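Local coordinates for aspartate--tRNA(Asp/Asn) ligase (Sulfolobus tokodaii, PDB 1WYD), which attaches L-aspartate to tRNA(Asp) and probably also to tRNA(Asn), activating the amino acid with ATP as Asp-AMP before transferring it to the acceptor end, at residues 281-286 / 306-311; 63-68 / 105-110. One frame throughout, in Å; residues are numbered along the deposited sequence.

From the N terminus, contact 2 closes first: the turn at 63-68 leads into strand 68-77 of the OB-fold domain, and the chain runs through strands 85-89 and 91-94 before 105-110 returns to that turn on its way to helix 114-118. Contact 1 opens much later and closes a shorter loop of 19 residues, joining helix 280-289 to helix 302-312 between the neighbouring parallel strands 276-279 and 316-320 of the catalytic sheet. The two loops follow in series, neither nesting nor crossing, and the contact centres lie about 47 Å apart. Contact 2 ties the OB barrel to the linker leaving it; contact 1 joins two helices at one margin of the class II domain.

Contact 1: 281-286 / 306-311; sequences TEAIEI and RILNEE
Leu308 reaches out from helix 302-312 and forks against helix 280-289, where its two methyls find Ala283 and Ile286. Its CB and CG form the stalk: with CG beside the backbone N and anti to the carbonyl carbon (chi1 -79°), the end of the chain comes nearer to helix 280-289 than its first bond would suggest. At the tip the fork divides the work. CD1 rests on Ala283 CB at 3.8 Å. CD2 meets the branch methyl of Ile286, Leu308 CD2 to Ile286 CG2 being 3.8 Å, and also lies 4.1 Å from the carbonyl oxygen Ala283 O. The leucine therefore fits beside one turn of the facing helix, between residues three apart in sequence. Ile286 presents CG2 because that methyl stands anti to its own backbone N. The same methyl is then shared with Glu311, whose CG approaches Ile286 CG2 at 4.2 Å, so the aliphatic part of the glutamate covers the outer edge of the contact. The helix segments are perpendicular, their axes 10.5 Å apart at closest approach, and Ala283, a small residue, faces Leu308 where the backbones come nearest. Beneath the helix pair Leu308 also touches Tyr317 and Ile319 of strand 316-320, and Glu311 at the exposed side touches Lys290. Leu308 itself is about 11 Å, side chain to side chain, from Glu352, a predicted ATP and magnesium ligand. Every side-chain pair across the contact is carbon on carbon, implying a junction held by shape and burial of methyls, with charge left to the solvent-facing margin.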
loop_
_atom_site.group_PDB
_atom_site.type_symbol
_atom_site.label_atom_id
_atom_site.label_comp_id
_atom_site.label_asym_id
_atom_site.label_seq_id
_atom_site.Cartn_x
_atom_site.Cartn_y
_atom_site.Cartn_z
ATOM N N THR B 281 18.785 -29.842 -2.097
ATOM C CA THR B 281 19.524 -31.119 -2.191
ATOM C C THR B 281 19.342 -32.026 -0.963
ATOM O O THR B 281 19.038 -33.223 -1.083
ATOM C CB THR B 281 21.055 -30.811 -2.425
ATOM O OG1 THR B 281 21.225 -30.134 -3.678
ATOM C CG2 THR B 281 21.868 -32.084 -2.627
ATOM N N GLU B 282 19.535 -31.424 0.202
ATOM C CA GLU B 282 19.396 -32.058 1.496
ATOM C C GLU B 282 17.933 -32.383 1.823
ATOM O O GLU B 282 17.643 -33.431 2.419
ATOM C CB GLU B 282 19.913 -31.071 2.523
ATOM C CG GLU B 282 20.710 -31.608 3.684
ATOM C CD GLU B 282 21.030 -30.463 4.623
ATOM O OE1 GLU B 282 21.541 -29.411 4.126
ATOM O OE2 GLU B 282 20.732 -30.591 5.842
ATOM N N ALA B 283 17.020 -31.475 1.460
ATOM C CA ALA B 283 15.585 -31.706 1.631
ATOM C C ALA B 283 15.185 -32.927 0.834
ATOM O O ALA B 283 14.441 -33.777 1.307
ATOM C CB ALA B 283 14.775 -30.498 1.181
ATOM N N ILE B 284 15.691 -33.014 -0.385
ATOM C CA ILE B 284 15.406 -34.166 -1.213
ATOM C C ILE B 284 15.884 -35.470 -0.548
ATOM O O ILE B 284 15.163 -36.475 -0.573
ATOM C CB ILE B 284 16.012 -33.984 -2.607
ATOM C CG1 ILE B 284 15.146 -33.019 -3.435
ATOM C CG2 ILE B 284 16.192 -35.357 -3.316
ATOM C CD1 ILE B 284 13.659 -33.219 -3.279
ATOM N N GLU B 285 17.078 -35.441 0.053
ATOM C CA GLU B 285 17.604 -36.632 0.726
ATOM C C GLU B 285 16.812 -37.019 1.994
ATOM O O GLU B 285 16.590 -38.208 2.242
ATOM C CB GLU B 285 19.133 -36.555 1.001
ATOM C CG GLU B 285 20.041 -36.881 -0.195
ATOM C CD GLU B 285 19.735 -38.229 -0.881
ATOM O OE1 GLU B 285 19.237 -38.213 -2.040
ATOM O OE2 GLU B 285 19.999 -39.310 -0.272
ATOM N N ILE B 286 16.370 -36.039 2.780
ATOM C CA ILE B 286 15.561 -36.353 3.958
ATOM C C ILE B 286 14.316 -37.077 3.499
ATOM O O ILE B 286 13.898 -38.069 4.105
ATOM C CB ILE B 286 15.199 -35.097 4.789
ATOM C CG1 ILE B 286 16.380 -34.689 5.683
ATOM C CG2 ILE B 286 13.920 -35.352 5.635
ATOM C CD1 ILE B 286 16.474 -33.197 5.950
ATOM N N ARG B 306 5.225 -30.999 5.050
ATOM C CA ARG B 306 4.793 -31.603 6.318
ATOM C C ARG B 306 5.870 -32.489 6.939
ATOM O O ARG B 306 6.197 -32.327 8.112
ATOM C CB ARG B 306 3.480 -32.363 6.177
ATOM C CG ARG B 306 2.274 -31.433 6.136
ATOM C CD ARG B 306 0.925 -32.131 6.340
ATOM N NE ARG B 306 -0.172 -31.161 6.347
ATOM C CZ ARG B 306 -0.942 -30.901 5.280
ATOM N NH1 ARG B 306 -0.742 -31.560 4.117
ATOM N NH2 ARG B 306 -1.920 -29.990 5.384
ATOM N N ILE B 307 6.436 -33.384 6.131
ATOM C CA ILE B 307 7.450 -34.315 6.603
ATOM C C ILE B 307 8.710 -33.518 6.929
ATOM O O ILE B 307 9.377 -33.771 7.951
ATOM C CB ILE B 307 7.716 -35.411 5.541
ATOM C CG1 ILE B 307 6.422 -36.128 5.165
ATOM C CG2 ILE B 307 8.731 -36.427 6.030
ATOM C CD1 ILE B 307 6.281 -36.316 3.666
ATOM N N LEU B 308 9.030 -32.536 6.082
ATOM C CA LEU B 308 10.198 -31.685 6.346
ATOM C C LEU B 308 10.043 -30.988 7.685
ATOM O O LEU B 308 10.973 -30.945 8.486
ATOM C CB LEU B 308 10.432 -30.682 5.211
ATOM C CG LEU B 308 11.115 -31.280 3.984
ATOM C CD1 LEU B 308 11.431 -30.212 2.943
ATOM C CD2 LEU B 308 12.392 -32.065 4.367
ATOM N N ASN B 309 8.848 -30.460 7.920
ATOM C CA ASN B 309 8.497 -29.826 9.190
ATOM C C ASN B 309 8.580 -30.819 10.358
ATOM O O ASN B 309 9.193 -30.519 11.402
ATOM C CB ASN B 309 7.095 -29.214 9.086
ATOM C CG ASN B 309 6.630 -28.556 10.359
ATOM O OD1 ASN B 309 5.433 -28.533 10.626
ATOM N ND2 ASN B 309 7.560 -27.997 11.144
ATOM N N GLU B 310 7.979 -31.997 10.165
ATOM C CA GLU B 310 7.999 -33.060 11.176
ATOM C C GLU B 310 9.414 -33.586 11.513
ATOM O O GLU B 310 9.587 -34.290 12.502
ATOM C CB GLU B 310 7.076 -34.217 10.762
ATOM C CG GLU B 310 5.717 -34.281 11.464
ATOM C CD GLU B 310 5.606 -33.355 12.683
ATOM O OE1 GLU B 310 6.168 -33.680 13.765
ATOM O OE2 GLU B 310 4.943 -32.291 12.568
ATOM N N GLU B 311 10.407 -33.233 10.697
ATOM C CA GLU B 311 11.756 -33.780 10.803
ATOM C C GLU B 311 12.800 -32.774 11.239
ATOM O O GLU B 311 13.875 -33.151 11.719
ATOM C CB GLU B 311 12.201 -34.372 9.466
ATOM C CG GLU B 311 12.380 -35.899 9.484
ATOM C CD GLU B 311 13.585 -36.371 10.303
ATOM O OE1 GLU B 311 14.755 -36.204 9.851
ATOM O OE2 GLU B 311 13.347 -36.907 11.402
#

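Contact 2: 63-68 / 105-110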
loop_
_atom_site.group_PDB
_atom_site.type_symbol
_atom_site.label_atom_id
_atom_site.label_comp_id
_atom_site.label_asym_id
_atom_site.label_seq_id
_atom_site.Cartn_x
_atom_site.Cartn_y
_atom_site.Cartn_z
ATOM N N LEU B 63 -34.101 -1.484 22.096
ATOM C CA LEU B 63 -32.778 -1.764 21.555
ATOM C C LEU B 63 -32.585 -3.221 21.136
ATOM O O LEU B 63 -33.126 -4.151 21.744
ATOM C CB LEU B 63 -31.715 -1.398 22.603
ATOM C CG LEU B 63 -31.507 0.065 22.972
ATOM C CD1 LEU B 63 -30.322 0.188 23.935
ATOM C CD2 LEU B 63 -31.288 0.941 21.737
ATOM N N THR B 64 -31.775 -3.424 20.107
ATOM C CA THR B 64 -31.579 -4.739 19.527
ATOM C C THR B 64 -30.128 -4.860 19.259
ATOM O O THR B 64 -29.457 -3.839 19.113
ATOM C CB THR B 64 -32.325 -4.834 18.194
ATOM O OG1 THR B 64 -31.813 -3.825 17.293
ATOM C CG2 THR B 64 -33.783 -4.447 18.415
ATOM N N GLN B 65 -29.636 -6.089 19.151
ATOM C CA GLN B 65 -28.210 -6.307 18.941
ATOM C C GLN B 65 -27.789 -5.709 17.602
ATOM O O GLN B 65 -28.540 -5.767 16.601
ATOM C CB GLN B 65 -27.870 -7.792 19.027
ATOM C CG GLN B 65 -28.202 -8.408 20.370
ATOM C CD GLN B 65 -27.802 -9.880 20.407
ATOM O OE1 GLN B 65 -26.624 -10.208 20.571
ATOM N NE2 GLN B 65 -28.763 -10.761 20.237
ATOM N N GLU B 66 -26.603 -5.108 17.623
ATOM C CA GLU B 66 -25.943 -4.409 16.500
ATOM C C GLU B 66 -26.476 -3.017 16.154
ATOM O O GLU B 66 -25.931 -2.358 15.272
ATOM C CB GLU B 66 -25.761 -5.293 15.246
ATOM C CG GLU B 66 -24.753 -6.448 15.372
ATOM C CD GLU B 66 -23.444 -6.110 16.098
ATOM O OE1 GLU B 66 -23.254 -6.649 17.206
ATOM O OE2 GLU B 66 -22.600 -5.330 15.579
ATOM N N SER B 67 -27.509 -2.549 16.841
ATOM C CA SER B 67 -27.852 -1.127 16.793
ATOM C C SER B 67 -26.724 -0.257 17.318
ATOM O O SER B 67 -25.941 -0.651 18.218
ATOM C CB SER B 67 -29.084 -0.843 17.619
ATOM O OG SER B 67 -30.141 -1.671 17.199
ATOM N N VAL B 68 -26.634 0.933 16.756
ATOM C CA VAL B 68 -25.576 1.845 17.118
ATOM C C VAL B 68 -26.152 2.868 18.075
ATOM O O VAL B 68 -27.150 3.535 17.755
ATOM C CB VAL B 68 -25.001 2.525 15.862
ATOM C CG1 VAL B 68 -24.020 3.587 16.230
ATOM C CG2 VAL B 68 -24.405 1.475 14.896
ATOM N N ASP B 105 -24.649 -14.137 14.443
ATOM C CA ASP B 105 -24.429 -13.741 15.828
ATOM C C ASP B 105 -23.029 -13.220 16.077
ATOM O O ASP B 105 -22.057 -13.984 16.072
ATOM C CB ASP B 105 -24.748 -14.900 16.780
ATOM C CG ASP B 105 -26.244 -15.132 16.922
ATOM O OD1 ASP B 105 -27.028 -14.133 16.969
ATOM O OD2 ASP B 105 -26.741 -16.282 16.983
ATOM N N VAL B 106 -22.932 -11.917 16.321
ATOM C CA VAL B 106 -21.629 -11.279 16.518
ATOM C C VAL B 106 -20.916 -11.779 17.792
ATOM O O VAL B 106 -19.691 -11.727 17.904
ATOM C CB VAL B 106 -21.748 -9.726 16.426
ATOM C CG1 VAL B 106 -20.436 -9.031 16.690
ATOM C CG2 VAL B 106 -22.298 -9.319 15.046
ATOM N N SER B 107 -21.688 -12.279 18.743
ATOM C CA SER B 107 -21.102 -12.863 19.960
ATOM C C SER B 107 -21.387 -14.353 20.177
ATOM O O SER B 107 -21.013 -14.885 21.222
ATOM C CB SER B 107 -21.539 -12.083 21.205
ATOM O OG SER B 107 -22.938 -11.918 21.262
ATOM N N GLY B 108 -22.033 -15.016 19.210
ATOM C CA GLY B 108 -22.443 -16.413 19.351
ATOM C C GLY B 108 -21.456 -17.577 19.141
ATOM O O GLY B 108 -21.810 -18.740 19.421
ATOM N N LYS B 109 -20.232 -17.286 18.689
ATOM C CA LYS B 109 -19.263 -18.300 18.196
ATOM C C LYS B 109 -19.569 -18.782 16.770
ATOM O O LYS B 109 -20.735 -18.801 16.336
ATOM C CB LYS B 109 -19.092 -19.505 19.160
ATOM N N VAL B 110 -18.508 -19.169 16.063
ATOM C CA VAL B 110 -18.583 -19.537 14.650
ATOM C C VAL B 110 -19.616 -20.626 14.354
ATOM O O VAL B 110 -19.377 -21.817 14.589
ATOM C CB VAL B 110 -17.195 -19.991 14.096
ATOM C CG1 VAL B 110 -17.217 -20.106 12.570
ATOM C CG2 VAL B 110 -16.074 -19.053 14.567
#
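The side chain of Glu66 crosses that of Val106 at a slant, its carboxylate end against the valine: Glu66 OE1 is 3.5 Å from Val106 CB, and Glu66 CD lies 3.6 Å from Val106 CG2. A bend at chi2 (-42°) brings the acid group across the valine. Both carboxylate oxygens are engaged next door, OE1 in a salt bridge with Arg40 on strand 34-41 and OE2 in another with Arg126. Val106 touches both arginines too, and with Leu123 it packs beside the buried carboxylate and its two arginines. An alanine in place of Glu66 would remove the carboxylate, and Arg40 and Arg126 would probably be left without their shared counter-charge. Further out, a type II turn from Thr64 to Ser67 positions the glutamate, closed by Ser67 N to Thr64 O at 3.3 Å. Glu66 occupies the third position of the turn with a positive phi (76°). Backbone bonds from Glu66 and Ser67 to Val25 dock the turn on strand 18-31, while Ser67 OG is bonded to Ala98 N. The arrangement belongs to the N-terminal OB-fold barrel of AspRS-like class II synthetases, at the point where its outgoing chain folds back on the barrel before heading for the catalytic domain.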